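Local coordinates for protein toxin Tse2 (Pseudomonas aeruginosa, PDB 5AKO) that is secreted by the H1 type VI secretion system into the cytoplasm of recipient cells, where it likely acts as a NAD-dependent toxin on prokaryotes and eukaryotes, at residues C[35-40]-C[63-68]; C[91-96]-C[152-157]; C[118-123]-C[169-174]; C[130-135]-C[142-147]. All coordinates share one frame; numbering follows the deposited sequence.

Overall arrangement
From the N terminus, interaction 1 closes first. It brings the loop residues 63-68 back onto strand 33-37, and it is finished before any other contact opens. Interaction 2 then opens in the loop before strand 100-103 and closes at the start of helix 154-176. Interaction 3 opens after strand 114-118 and closes further along the same helix, so the two cross. Interaction 4, the hairpin of strands 128-136 and 141-148, nests inside both. Leu66 of interaction 1 touches Ile118 of interaction 3 and Ile146 of interaction 4. Asp96 of interaction 2 packs on Lys131 and Met147 of interaction 4. Together they tie the two antiparallel sheets and the long loop before strand 100-103 to helix 154-176.

Interaction 1 of 4, residues C[35-40]-C[63-68]; sequences RAVFKA and APLLHP
The type I beta turn from Pro64 to His67 offers a backbone carbonyl to Arg35, which lies on strand 33-37 of the two-stranded antiparallel sheet completed by strand 114-118. Arg35 NE donates to Leu65 O over 2.9 Å, with the donor nearly along the C=O axis. The bond is somewhat bent, with an N-H...O angle of 144°. The oxygen sits at the edge of the guanidinium, tilted from its plane. Arg35 gets there because CG points away from its own backbone N and the chain then turns at chi2 (69°). On the way it passes Leu66, and the two side chains run past each other in opposite directions. Arg35 CG comes to 3.8 Å from Leu66 CD2. Arg35 NH2 is 3.4 Å from His67 O, but at an angle too poor for a hydrogen bond. Arg35 NH1 has its own acceptor, the backbone O of Ser101, so one guanidinium links the turn to strand 100-103. Beside it, Val37 CG2 touches Leu65 CD2 loosely at 4.5 Å, and Phe116 of strand 114-118 meets both residues. Leu66 also packs on Phe164 and Val165 of helix 154-176, which makes this a buried junction of turn, sheet and helix. Within the turn, His67 N bonds to Pro64 O, and Pro64 CB lies over the centre of the His67 ring, 3.3 Å above its plane.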
loop_
_atom_site.group_PDB
_atom_site.type_symbol
_atom_site.label_atom_id
_atom_site.label_comp_id
_atom_site.label_asym_id
_atom_site.label_seq_id
_atom_site.Cartn_x
_atom_site.Cartn_y
_atom_site.Cartn_z
ATOM N N ARG C 35 -7.358 24.074 -11.950
ATOM C CA ARG C 35 -8.133 23.308 -10.965
ATOM C C ARG C 35 -9.387 22.820 -11.636
ATOM O O ARG C 35 -10.174 23.623 -12.120
ATOM C CB ARG C 35 -8.488 24.256 -9.829
ATOM C CG ARG C 35 -9.571 23.793 -8.893
ATOM C CD ARG C 35 -9.079 22.643 -8.073
ATOM N NE ARG C 35 -10.017 22.242 -7.046
ATOM C CZ ARG C 35 -9.883 21.158 -6.284
ATOM N NH1 ARG C 35 -8.849 20.331 -6.423
ATOM N NH2 ARG C 35 -10.805 20.868 -5.401
ATOM N N ALA C 36 -9.571 21.510 -11.723
ATOM C CA ALA C 36 -10.780 20.945 -12.313
ATOM C C ALA C 36 -12.025 21.345 -11.471
ATOM O O ALA C 36 -11.955 21.383 -10.246
ATOM C CB ALA C 36 -10.681 19.451 -12.373
ATOM N N VAL C 37 -13.109 21.675 -12.175
ATOM C CA VAL C 37 -14.331 22.152 -11.601
ATOM C C VAL C 37 -15.448 21.209 -12.037
ATOM O O VAL C 37 -15.763 21.120 -13.212
ATOM C CB VAL C 37 -14.701 23.564 -12.100
ATOM C CG1 VAL C 37 -16.052 23.987 -11.531
ATOM C CG2 VAL C 37 -13.661 24.573 -11.692
ATOM N N PHE C 38 -16.015 20.508 -11.069
ATOM C CA PHE C 38 -17.168 19.659 -11.291
ATOM C C PHE C 38 -18.362 20.400 -10.725
ATOM O O PHE C 38 -18.512 20.471 -9.527
ATOM C CB PHE C 38 -16.983 18.334 -10.563
ATOM C CG PHE C 38 -15.868 17.511 -11.124
ATOM C CD1 PHE C 38 -14.559 17.680 -10.667
ATOM C CD2 PHE C 38 -16.102 16.605 -12.136
ATOM C CE1 PHE C 38 -13.507 16.943 -11.213
ATOM C CE2 PHE C 38 -15.062 15.863 -12.673
ATOM C CZ PHE C 38 -13.761 16.033 -12.216
ATOM N N LYS C 39 -19.188 20.962 -11.602
ATOM C CA LYS C 39 -20.252 21.876 -11.184
ATOM C C LYS C 39 -21.185 21.225 -10.158
ATOM O O LYS C 39 -21.716 21.889 -9.282
ATOM C CB LYS C 39 -21.022 22.404 -12.420
ATOM N N ALA C 40 -21.309 19.907 -10.247
ATOM C CA ALA C 40 -22.133 19.129 -9.338
ATOM C C ALA C 40 -21.701 19.221 -7.866
ATOM O O ALA C 40 -22.524 19.028 -6.959
ATOM C CB ALA C 40 -22.150 17.674 -9.788
ATOM N N ALA C 63 -17.115 31.107 -4.244
ATOM C CA ALA C 63 -17.261 29.659 -4.281
ATOM C C ALA C 63 -15.944 28.994 -3.859
ATOM O O ALA C 63 -14.865 29.531 -4.135
ATOM C CB ALA C 63 -17.663 29.218 -5.664
ATOM N N PRO C 64 -16.031 27.862 -3.149
ATOM C CA PRO C 64 -14.892 27.226 -2.482
ATOM C C PRO C 64 -14.087 26.357 -3.442
ATOM O O PRO C 64 -13.922 25.174 -3.217
ATOM C CB PRO C 64 -15.564 26.406 -1.371
ATOM C CG PRO C 64 -16.889 26.070 -1.937
ATOM C CD PRO C 64 -17.304 27.298 -2.682
ATOM N N LEU C 65 -13.580 26.977 -4.510
ATOM C CA LEU C 65 -13.074 26.232 -5.669
ATOM C C LEU C 65 -11.775 25.476 -5.399
ATOM O O LEU C 65 -11.483 24.484 -6.036
ATOM C CB LEU C 65 -12.899 27.194 -6.847
ATOM C CG LEU C 65 -14.194 27.744 -7.495
ATOM C CD1 LEU C 65 -13.842 28.620 -8.675
ATOM C CD2 LEU C 65 -15.108 26.634 -7.977
ATOM N N LEU C 66 -10.979 26.008 -4.503
ATOM C CA LEU C 66 -9.726 25.432 -4.132
ATOM C C LEU C 66 -9.784 24.832 -2.720
ATOM O O LEU C 66 -8.754 24.667 -2.079
ATOM C CB LEU C 66 -8.653 26.527 -4.157
ATOM C CG LEU C 66 -8.444 27.280 -5.460
ATOM C CD1 LEU C 66 -7.439 28.408 -5.289
ATOM C CD2 LEU C 66 -7.980 26.397 -6.566
ATOM N N HIS C 67 -10.982 24.535 -2.235
ATOM C CA HIS C 67 -11.129 23.826 -0.983
ATOM C C HIS C 67 -10.908 22.363 -1.247
ATOM O O HIS C 67 -11.455 21.822 -2.201
ATOM C CB HIS C 67 -12.545 23.994 -0.391
ATOM C CG HIS C 67 -12.786 25.325 0.228
ATOM N ND1 HIS C 67 -13.701 25.516 1.234
ATOM C CD2 HIS C 67 -12.261 26.543 -0.039
ATOM C CE1 HIS C 67 -13.704 26.790 1.588
ATOM N NE2 HIS C 67 -12.833 27.436 0.832
ATOM N N PRO C 68 -10.126 21.711 -0.412
ATOM C CA PRO C 68 -9.994 20.272 -0.526
ATOM C C PRO C 68 -11.115 19.599 0.235
ATOM O O PRO C 68 -11.612 20.187 1.189
ATOM C CB PRO C 68 -8.701 19.995 0.230
ATOM C CG PRO C 68 -8.646 21.051 1.277
ATOM C CD PRO C 68 -9.203 22.258 0.608
#

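Interaction 2 of 4, residues C[91-96]-C[152-157]; sequences GLYAPD and MYREVL
The Tyr153 ring carries Leu92 CD2 on one face, while the Tyr93 ring meets Met152 O at its edge. Both belong to a short link built round a single antiparallel beta bridge, Tyr93 with Met152, just ahead of helix 154-176. Tyr153 is the N-cap residue of that helix. Leu92 CD2 sits 3.4 Å from the centroid of the Tyr153 ring, only 9° off the ring normal, a well-centred CH-pi contact. Tyr153 CD1 is 3.4 Å from Gly91 O, which approaches obliquely. The bridge itself is a hydrogen-bonded pair. Tyr93 N donates to Met152 O in a nearly straight bond of 2.7 Å. Met152 N answers to Tyr93 O at 3.0 Å, from above the carbonyl plane. Met152 O is thus gripped by the Tyr93 N-H and also faces the edge of the same residue's ring. With CG beside its backbone N (chi1 -69°), the Tyr93 ring runs along the first turn of the helix. Its CE1 touches Arg154 CB, and Leu157 CD2 comes obliquely to its CG. Ile85 and Ala87, earlier in the same loop, also pack on Tyr93. The bridge therefore joins the loop before strand 100-103 to the start of the helix. Arg154 bends at chi3 (-65°), and its NE and NH2 each give a weak hydrogen bond to Tyr93 OH, both 3.2 Å long.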
loop_
_atom_site.group_PDB
_atom_site.type_symbol
_atom_site.label_atom_id
_atom_site.label_comp_id
_atom_site.label_asym_id
_atom_site.label_seq_id
_atom_site.Cartn_x
_atom_site.Cartn_y
_atom_site.Cartn_z
ATOM N N GLY C 91 -6.710 18.912 15.867
ATOM C CA GLY C 91 -7.524 19.734 14.931
ATOM C C GLY C 91 -6.744 20.633 13.956
ATOM O O GLY C 91 -7.346 21.390 13.216
ATOM N N LEU C 92 -5.421 20.541 13.950
ATOM C CA LEU C 92 -4.580 21.415 13.129
ATOM C C LEU C 92 -4.134 20.722 11.816
ATOM O O LEU C 92 -3.716 19.568 11.796
ATOM C CB LEU C 92 -3.345 21.873 13.923
ATOM C CG LEU C 92 -3.561 22.865 15.103
ATOM C CD1 LEU C 92 -2.338 22.966 15.997
ATOM C CD2 LEU C 92 -3.901 24.272 14.611
ATOM N N TYR C 93 -4.277 21.425 10.724
ATOM C CA TYR C 93 -3.831 20.951 9.416
ATOM C C TYR C 93 -2.389 21.370 9.207
ATOM O O TYR C 93 -2.107 22.542 9.109
ATOM C CB TYR C 93 -4.717 21.517 8.331
ATOM C CG TYR C 93 -6.091 20.931 8.395
ATOM C CD1 TYR C 93 -7.085 21.499 9.220
ATOM C CD2 TYR C 93 -6.380 19.790 7.740
ATOM C CE1 TYR C 93 -8.332 20.935 9.334
ATOM C CE2 TYR C 93 -7.619 19.206 7.845
ATOM C CZ TYR C 93 -8.601 19.788 8.625
ATOM O OH TYR C 93 -9.839 19.186 8.691
ATOM N N ALA C 94 -1.486 20.408 9.229
ATOM C CA ALA C 94 -0.048 20.663 9.101
ATOM C C ALA C 94 0.411 20.477 7.633
ATOM O O ALA C 94 -0.179 19.745 6.893
ATOM C CB ALA C 94 0.727 19.708 10.012
ATOM N N PRO C 95 1.494 21.141 7.231
ATOM C CA PRO C 95 2.041 20.894 5.892
ATOM C C PRO C 95 2.301 19.398 5.516
ATOM O O PRO C 95 2.486 18.531 6.383
ATOM C CB PRO C 95 3.359 21.666 5.888
ATOM C CG PRO C 95 3.417 22.447 7.169
ATOM C CD PRO C 95 2.276 22.091 8.039
ATOM N N ASP C 96 2.364 19.142 4.214
ATOM C CA ASP C 96 2.682 17.832 3.650
ATOM C C ASP C 96 1.758 16.716 4.104
ATOM O O ASP C 96 2.134 15.545 4.212
ATOM C CB ASP C 96 4.134 17.478 3.897
ATOM C CG ASP C 96 5.066 18.386 3.154
ATOM O OD1 ASP C 96 5.095 18.353 1.893
ATOM O OD2 ASP C 96 5.763 19.165 3.814
ATOM N N MET C 152 -2.573 24.897 10.922
ATOM C CA MET C 152 -3.702 25.804 11.083
ATOM C C MET C 152 -5.031 25.062 11.173
ATOM O O MET C 152 -5.157 23.935 10.679
ATOM C CB MET C 152 -3.750 26.809 9.937
ATOM C CG MET C 152 -3.844 26.193 8.556
ATOM S SD MET C 152 -3.630 27.364 7.198
ATOM C CE MET C 152 -1.973 27.944 7.506
ATOM N N TYR C 153 -6.014 25.705 11.808
ATOM C CA TYR C 153 -7.354 25.168 11.891
ATOM C C TYR C 153 -8.043 25.323 10.565
ATOM O O TYR C 153 -7.650 26.126 9.724
ATOM C CB TYR C 153 -8.164 25.837 13.025
ATOM C CG TYR C 153 -7.575 25.587 14.407
ATOM C CD1 TYR C 153 -7.609 24.298 14.980
ATOM C CD2 TYR C 153 -6.932 26.603 15.111
ATOM C CE1 TYR C 153 -7.053 24.049 16.222
ATOM C CE2 TYR C 153 -6.369 26.369 16.355
ATOM C CZ TYR C 153 -6.440 25.102 16.916
ATOM O OH TYR C 153 -5.857 24.847 18.136
ATOM N N ARG C 154 -9.093 24.525 10.370
ATOM C CA ARG C 154 -9.808 24.469 9.115
ATOM C C ARG C 154 -10.262 25.822 8.605
ATOM O O ARG C 154 -10.130 26.135 7.419
ATOM C CB ARG C 154 -11.015 23.546 9.243
ATOM C CG ARG C 154 -11.531 23.144 7.878
ATOM C CD ARG C 154 -12.737 22.244 7.924
ATOM N NE ARG C 154 -12.454 20.942 8.518
ATOM C CZ ARG C 154 -13.326 19.940 8.522
ATOM N NH1 ARG C 154 -14.527 20.111 7.981
ATOM N NH2 ARG C 154 -13.006 18.776 9.089
ATOM N N GLU C 155 -10.856 26.610 9.492
ATOM C CA GLU C 155 -11.454 27.904 9.109
ATOM C C GLU C 155 -10.402 28.842 8.507
ATOM O O GLU C 155 -10.642 29.478 7.509
ATOM C CB GLU C 155 -12.139 28.571 10.324
ATOM C CG GLU C 155 -13.038 27.633 11.157
ATOM C CD GLU C 155 -12.330 26.987 12.378
ATOM O OE1 GLU C 155 -12.142 27.681 13.412
ATOM O OE2 GLU C 155 -11.959 25.784 12.300
ATOM N N VAL C 156 -9.224 28.887 9.120
ATOM C CA VAL C 156 -8.152 29.716 8.648
ATOM C C VAL C 156 -7.711 29.280 7.242
ATOM O O VAL C 156 -7.490 30.128 6.361
ATOM C CB VAL C 156 -6.956 29.696 9.631
ATOM C CG1 VAL C 156 -5.739 30.415 9.036
ATOM C CG2 VAL C 156 -7.354 30.323 10.974
ATOM N N LEU C 157 -7.602 27.966 7.042
ATOM C CA LEU C 157 -7.201 27.378 5.754
ATOM C C LEU C 157 -8.205 27.692 4.676
ATOM O O LEU C 157 -7.834 28.132 3.596
ATOM C CB LEU C 157 -7.052 25.854 5.885
ATOM C CG LEU C 157 -6.792 25.037 4.600
ATOM C CD1 LEU C 157 -5.561 25.526 3.827
ATOM C CD2 LEU C 157 -6.624 23.569 4.935
#

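Interaction 3 of 4, residues C[118-123]-C[169-174]; sequences IPDGTD and IRRQWE
Arg171 reaches from helix 154-176 to Asp120, whose backbone O takes two of its N-H groups. Arg171 NE is 3.0 Å from Asp120 O, in the carbonyl plane and on a lone pair. The bond from Arg171 NH2 to the same oxygen is weak, at 3.3 Å. The bend at chi2 (73°) brings the guanidinium up to this oxygen. The Asp120 carboxylate, nearly perpendicular to the guanidinium, adds a long salt bridge of 3.9 Å from OD2 to Arg171 NH2, while its OD1 pairs with Lys175. Arg171 NH1 also has a long salt bridge to Glu174 OE1, which completes a charged network. The aliphatic part of Arg171 passes Thr122, with CG 3.5 Å from Thr122 OG1. Next to it, Pro119 CG rests 3.6 Å from Gln172 CG, and the two side chains cross at about a right angle. Gln172 NE2 itself bonds to Val117 O. Further out, Pro119 O holds the loop in shape. It accepts hydrogen bonds from both Thr122 N and Thr122 OG1, the latter at 2.6 Å in the carbonyl plane. The bond from Thr122 N closes a type II beta turn from Pro119 to Thr122, and the OG1 bond reinforces it. Gly121 takes the third position of this turn, which docks on the C-terminal part of the helix.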
loop_
_atom_site.group_PDB
_atom_site.type_symbol
_atom_site.label_atom_id
_atom_site.label_comp_id
_atom_site.label_asym_id
_atom_site.label_seq_id
_atom_site.Cartn_x
_atom_site.Cartn_y
_atom_site.Cartn_z
ATOM N N ILE C 118 -5.321 29.511 -12.475
ATOM C CA ILE C 118 -4.485 30.251 -11.540
ATOM C C ILE C 118 -3.245 30.669 -12.316
ATOM O O ILE C 118 -2.363 29.821 -12.624
ATOM C CB ILE C 118 -4.077 29.406 -10.345
ATOM C CG1 ILE C 118 -5.332 28.916 -9.593
ATOM C CG2 ILE C 118 -3.163 30.199 -9.419
ATOM C CD1 ILE C 118 -5.002 28.117 -8.333
ATOM N N PRO C 119 -3.212 31.950 -12.730
ATOM C CA PRO C 119 -2.180 32.250 -13.728
ATOM C C PRO C 119 -0.813 32.360 -13.107
ATOM O O PRO C 119 -0.696 32.723 -11.932
ATOM C CB PRO C 119 -2.626 33.601 -14.284
ATOM C CG PRO C 119 -4.128 33.512 -14.183
ATOM C CD PRO C 119 -4.343 32.877 -12.835
ATOM N N ASP C 120 0.220 32.038 -13.875
ATOM C CA ASP C 120 1.567 32.409 -13.451
ATOM C C ASP C 120 1.486 33.814 -12.873
ATOM O O ASP C 120 0.793 34.661 -13.429
ATOM C CB ASP C 120 2.520 32.426 -14.646
ATOM C CG ASP C 120 2.084 33.415 -15.703
ATOM O OD1 ASP C 120 0.999 33.207 -16.274
ATOM O OD2 ASP C 120 2.795 34.417 -15.954
ATOM N N GLY C 121 2.165 34.060 -11.770
ATOM C CA GLY C 121 2.216 35.404 -11.177
ATOM C C GLY C 121 1.150 35.702 -10.122
ATOM O O GLY C 121 1.129 36.789 -9.548
ATOM N N THR C 122 0.259 34.749 -9.845
ATOM C CA THR C 122 -0.755 34.941 -8.828
ATOM C C THR C 122 -0.137 34.971 -7.434
ATOM O O THR C 122 0.777 34.200 -7.139
ATOM C CB THR C 122 -1.759 33.800 -8.864
ATOM O OG1 THR C 122 -2.326 33.749 -10.169
ATOM C CG2 THR C 122 -2.852 34.030 -7.814
ATOM N N ASP C 123 -0.610 35.878 -6.607
ATOM C CA ASP C 123 -0.142 35.994 -5.218
ATOM C C ASP C 123 -0.654 34.842 -4.372
ATOM O O ASP C 123 -1.845 34.557 -4.366
ATOM C CB ASP C 123 -0.581 37.334 -4.614
ATOM C CG ASP C 123 0.229 38.554 -5.217
ATOM O OD1 ASP C 123 1.167 38.357 -6.034
ATOM O OD2 ASP C 123 -0.067 39.719 -4.890
ATOM N N ILE C 169 -8.249 35.649 -9.764
ATOM C CA ILE C 169 -9.142 36.448 -10.603
ATOM C C ILE C 169 -8.541 37.855 -10.901
ATOM O O ILE C 169 -8.365 38.225 -12.062
ATOM C CB ILE C 169 -10.507 36.553 -9.931
ATOM C CG1 ILE C 169 -11.129 35.148 -9.845
ATOM C CG2 ILE C 169 -11.421 37.506 -10.712
ATOM C CD1 ILE C 169 -12.283 35.043 -8.863
ATOM N N ARG C 170 -8.162 38.593 -9.864
ATOM C CA ARG C 170 -7.352 39.820 -10.053
ATOM C C ARG C 170 -6.228 39.604 -11.065
ATOM O O ARG C 170 -6.096 40.351 -12.029
ATOM C CB ARG C 170 -6.746 40.310 -8.737
ATOM C CG ARG C 170 -7.755 40.963 -7.813
ATOM C CD ARG C 170 -7.251 41.120 -6.381
ATOM N NE ARG C 170 -8.392 41.279 -5.468
ATOM C CZ ARG C 170 -8.530 40.678 -4.282
ATOM N NH1 ARG C 170 -7.602 39.834 -3.813
ATOM N NH2 ARG C 170 -9.619 40.910 -3.562
ATOM N N ARG C 171 -5.445 38.556 -10.864
ATOM C CA ARG C 171 -4.304 38.268 -11.736
ATOM C C ARG C 171 -4.724 37.905 -13.146
ATOM O O ARG C 171 -3.996 38.211 -14.085
ATOM C CB ARG C 171 -3.458 37.163 -11.137
ATOM C CG ARG C 171 -2.285 36.752 -11.963
ATOM C CD ARG C 171 -1.179 37.782 -11.961
ATOM N NE ARG C 171 -0.272 37.388 -13.004
ATOM C CZ ARG C 171 0.436 38.221 -13.770
ATOM N NH1 ARG C 171 0.440 39.549 -13.571
ATOM N NH2 ARG C 171 1.156 37.708 -14.748
ATOM N N GLN C 172 -5.894 37.292 -13.333
ATOM C CA GLN C 172 -6.400 37.083 -14.715
ATOM C C GLN C 172 -6.605 38.414 -15.474
ATOM O O GLN C 172 -6.299 38.486 -16.675
ATOM C CB GLN C 172 -7.698 36.256 -14.730
ATOM C CG GLN C 172 -7.473 34.745 -14.661
ATOM C CD GLN C 172 -8.784 33.972 -14.761
ATOM O OE1 GLN C 172 -9.619 34.271 -15.621
ATOM N NE2 GLN C 172 -8.982 32.976 -13.874
ATOM N N TRP C 173 -7.145 39.431 -14.785
ATOM C CA TRP C 173 -7.417 40.721 -15.402
ATOM C C TRP C 173 -6.136 41.546 -15.603
ATOM O O TRP C 173 -5.972 42.181 -16.639
ATOM C CB TRP C 173 -8.574 41.442 -14.668
ATOM C CG TRP C 173 -9.845 40.700 -14.986
ATOM C CD1 TRP C 173 -10.453 39.728 -14.222
ATOM C CD2 TRP C 173 -10.593 40.764 -16.210
ATOM N NE1 TRP C 173 -11.552 39.222 -14.876
ATOM C CE2 TRP C 173 -11.663 39.838 -16.099
ATOM C CE3 TRP C 173 -10.478 41.534 -17.383
ATOM C CZ2 TRP C 173 -12.623 39.672 -17.118
ATOM C CZ3 TRP C 173 -11.429 41.361 -18.397
ATOM C CH2 TRP C 173 -12.487 40.439 -18.251
ATOM N N GLU C 174 -5.188 41.474 -14.669
ATOM C CA GLU C 174 -3.876 42.127 -14.864
ATOM C C GLU C 174 -3.144 41.576 -16.074
ATOM O O GLU C 174 -2.439 42.293 -16.778
ATOM C CB GLU C 174 -2.959 41.930 -13.646
ATOM C CG GLU C 174 -3.449 42.583 -12.367
ATOM C CD GLU C 174 -2.640 42.171 -11.135
ATOM O OE1 GLU C 174 -1.544 41.555 -11.268
ATOM O OE2 GLU C 174 -3.109 42.473 -10.019
#

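Interaction 4 of 4, residues C[130-135]-C[142-147]; sequences VKQDSY and THYTIM
Asp133 points across to the partner strand, where His143 and Thr145 donate to it. Its CB lies 3.6 Å from His143 O, the oxygen that also accepts Asp133 N. CG follows beside the backbone N (chi1 -50°) and places OD2 between two donors. Thr145 OG1 donates from 2.8 Å to the syn lone pair of Asp133 OD2. His143 ND1 donates to Asp133 OD2 from 2.9 Å on the anti side, tilted from the carboxylate plane but close to the plane of its own ring. Asp133 OD1 comes no nearer than 4.0 Å to Thr145 OG1. This His-carboxylate hydrogen bond, with the bond from His143 NE2 to Ser101 OG at the other side of the ring, probably sets the rotation of the imidazole. An apolar side chain from the chain of another protein packs against His143. Elsewhere, the Gln132 side chain crosses the Tyr144 ring at a slant, with Gln132 CB 3.6 Å from Tyr144 CE2, and the amide and ring planes are 21° apart. On the same face of the sheet, Thr142 OG1 meets the edge of the Tyr135 ring at Tyr135 CD1, 3.4 Å away. On the other face, Lys131 CD meets Met147 CE at 3.6 Å. The backbones are joined by Lys131 N to Thr145 O and the reverse bond, and past Asp133 by His143 N to Ser134 O. The register shifts by one residue between Gln132 and Tyr135. Strands 128-136 and 141-148 thus form an antiparallel beta hairpin interrupted by a beta bulge.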
loop_
_atom_site.group_PDB
_atom_site.type_symbol
_atom_site.label_atom_id
_atom_site.label_comp_id
_atom_site.label_asym_id
_atom_site.label_seq_id
_atom_site.Cartn_x
_atom_site.Cartn_y
_atom_site.Cartn_z
ATOM N N VAL C 130 2.563 26.119 -2.319
ATOM C CA VAL C 130 2.207 25.293 -3.448
ATOM C C VAL C 130 3.387 24.427 -3.728
ATOM O O VAL C 130 4.439 24.927 -4.048
ATOM C CB VAL C 130 1.923 26.165 -4.680
ATOM C CG1 VAL C 130 1.554 25.317 -5.886
ATOM C CG2 VAL C 130 0.821 27.151 -4.345
ATOM N N LYS C 131 3.190 23.126 -3.612
ATOM C CA LYS C 131 4.233 22.131 -3.728
ATOM C C LYS C 131 4.186 21.450 -5.070
ATOM O O LYS C 131 3.138 20.972 -5.483
ATOM C CB LYS C 131 4.026 21.061 -2.653
ATOM C CG LYS C 131 4.944 19.843 -2.774
ATOM C CD LYS C 131 4.663 18.869 -1.648
ATOM C CE LYS C 131 5.588 17.666 -1.653
ATOM N NZ LYS C 131 7.002 18.098 -1.662
ATOM N N GLN C 132 5.328 21.383 -5.741
ATOM C CA GLN C 132 5.448 20.646 -6.977
ATOM C C GLN C 132 5.626 19.221 -6.575
ATOM O O GLN C 132 6.530 18.923 -5.841
ATOM C CB GLN C 132 6.650 21.093 -7.810
ATOM C CG GLN C 132 6.806 20.245 -9.063
ATOM C CD GLN C 132 7.973 20.609 -9.949
ATOM O OE1 GLN C 132 8.744 21.516 -9.676
ATOM N NE2 GLN C 132 8.138 19.839 -10.996
ATOM N N ASP C 133 4.760 18.336 -7.050
ATOM C CA ASP C 133 4.954 16.895 -6.824
ATOM C C ASP C 133 5.442 16.346 -8.174
ATOM O O ASP C 133 6.074 17.049 -8.927
ATOM C CB ASP C 133 3.671 16.216 -6.382
ATOM C CG ASP C 133 2.966 16.928 -5.204
ATOM O OD1 ASP C 133 3.447 16.879 -4.073
ATOM O OD2 ASP C 133 1.866 17.454 -5.365
ATOM N N SER C 134 5.140 15.108 -8.486
ATOM C CA SER C 134 5.748 14.465 -9.630
ATOM C C SER C 134 4.975 14.702 -10.894
ATOM O O SER C 134 3.832 15.089 -10.869
ATOM C CB SER C 134 5.824 12.964 -9.387
ATOM O OG SER C 134 6.752 12.679 -8.345
ATOM N N TYR C 135 5.619 14.379 -11.998
ATOM C CA TYR C 135 4.974 14.270 -13.285
ATOM C C TYR C 135 4.225 12.970 -13.285
ATOM O O TYR C 135 4.809 11.925 -13.037
ATOM C CB TYR C 135 6.038 14.246 -14.396
ATOM C CG TYR C 135 5.447 14.122 -15.737
ATOM C CD1 TYR C 135 4.690 15.142 -16.253
ATOM C CD2 TYR C 135 5.636 12.979 -16.511
ATOM C CE1 TYR C 135 4.166 15.081 -17.523
ATOM C CE2 TYR C 135 5.064 12.880 -17.773
ATOM C CZ TYR C 135 4.334 13.937 -18.274
ATOM O OH TYR C 135 3.733 13.881 -19.492
ATOM N N THR C 142 1.914 17.518 -14.734
ATOM C CA THR C 142 2.622 17.540 -13.454
ATOM C C THR C 142 1.639 17.969 -12.407
ATOM O O THR C 142 0.959 18.977 -12.579
ATOM C CB THR C 142 3.822 18.527 -13.463
ATOM O OG1 THR C 142 4.836 17.999 -14.327
ATOM C CG2 THR C 142 4.394 18.648 -12.058
ATOM N N HIS C 143 1.613 17.242 -11.309
ATOM C CA HIS C 143 0.660 17.551 -10.217
ATOM C C HIS C 143 1.263 18.520 -9.197
ATOM O O HIS C 143 2.477 18.446 -8.919
ATOM C CB HIS C 143 0.324 16.264 -9.493
ATOM C CG HIS C 143 -0.695 16.440 -8.417
ATOM N ND1 HIS C 143 -0.382 16.873 -7.149
ATOM C CD2 HIS C 143 -2.027 16.232 -8.424
ATOM C CE1 HIS C 143 -1.479 16.905 -6.417
ATOM N NE2 HIS C 143 -2.488 16.529 -7.172
ATOM N N TYR C 144 0.426 19.390 -8.623
ATOM C CA TYR C 144 0.843 20.326 -7.611
ATOM C C TYR C 144 -0.168 20.338 -6.467
ATOM O O TYR C 144 -1.347 20.020 -6.685
ATOM C CB TYR C 144 0.941 21.723 -8.183
ATOM C CG TYR C 144 2.110 22.016 -9.142
ATOM C CD1 TYR C 144 2.073 21.606 -10.448
ATOM C CD2 TYR C 144 3.195 22.750 -8.738
ATOM C CE1 TYR C 144 3.108 21.884 -11.323
ATOM C CE2 TYR C 144 4.230 23.052 -9.575
ATOM C CZ TYR C 144 4.198 22.592 -10.877
ATOM O OH TYR C 144 5.217 22.863 -11.768
ATOM N N THR C 145 0.274 20.719 -5.250
ATOM C CA THR C 145 -0.606 20.704 -4.097
ATOM C C THR C 145 -0.525 22.015 -3.357
ATOM O O THR C 145 0.544 22.465 -3.000
ATOM C CB THR C 145 -0.241 19.563 -3.132
ATOM O OG1 THR C 145 -0.267 18.333 -3.847
ATOM C CG2 THR C 145 -1.252 19.467 -1.949
ATOM N N ILE C 146 -1.669 22.658 -3.214
ATOM C CA ILE C 146 -1.786 23.853 -2.417
ATOM C C ILE C 146 -2.038 23.365 -0.992
ATOM O O ILE C 146 -2.974 22.609 -0.769
ATOM C CB ILE C 146 -3.003 24.664 -2.813
ATOM C CG1 ILE C 146 -2.988 25.009 -4.307
ATOM C CG2 ILE C 146 -3.043 25.925 -1.984
ATOM C CD1 ILE C 146 -4.274 25.598 -4.868
ATOM N N MET C 147 -1.235 23.810 -0.033
ATOM C CA MET C 147 -1.237 23.217 1.278
ATOM C C MET C 147 -0.920 24.320 2.326
ATOM O O MET C 147 -0.432 25.382 1.996
ATOM C CB MET C 147 -0.248 22.011 1.369
ATOM C CG MET C 147 1.195 22.473 1.439
ATOM S SD MET C 147 2.400 21.196 1.536
ATOM C CE MET C 147 1.889 19.964 0.337
#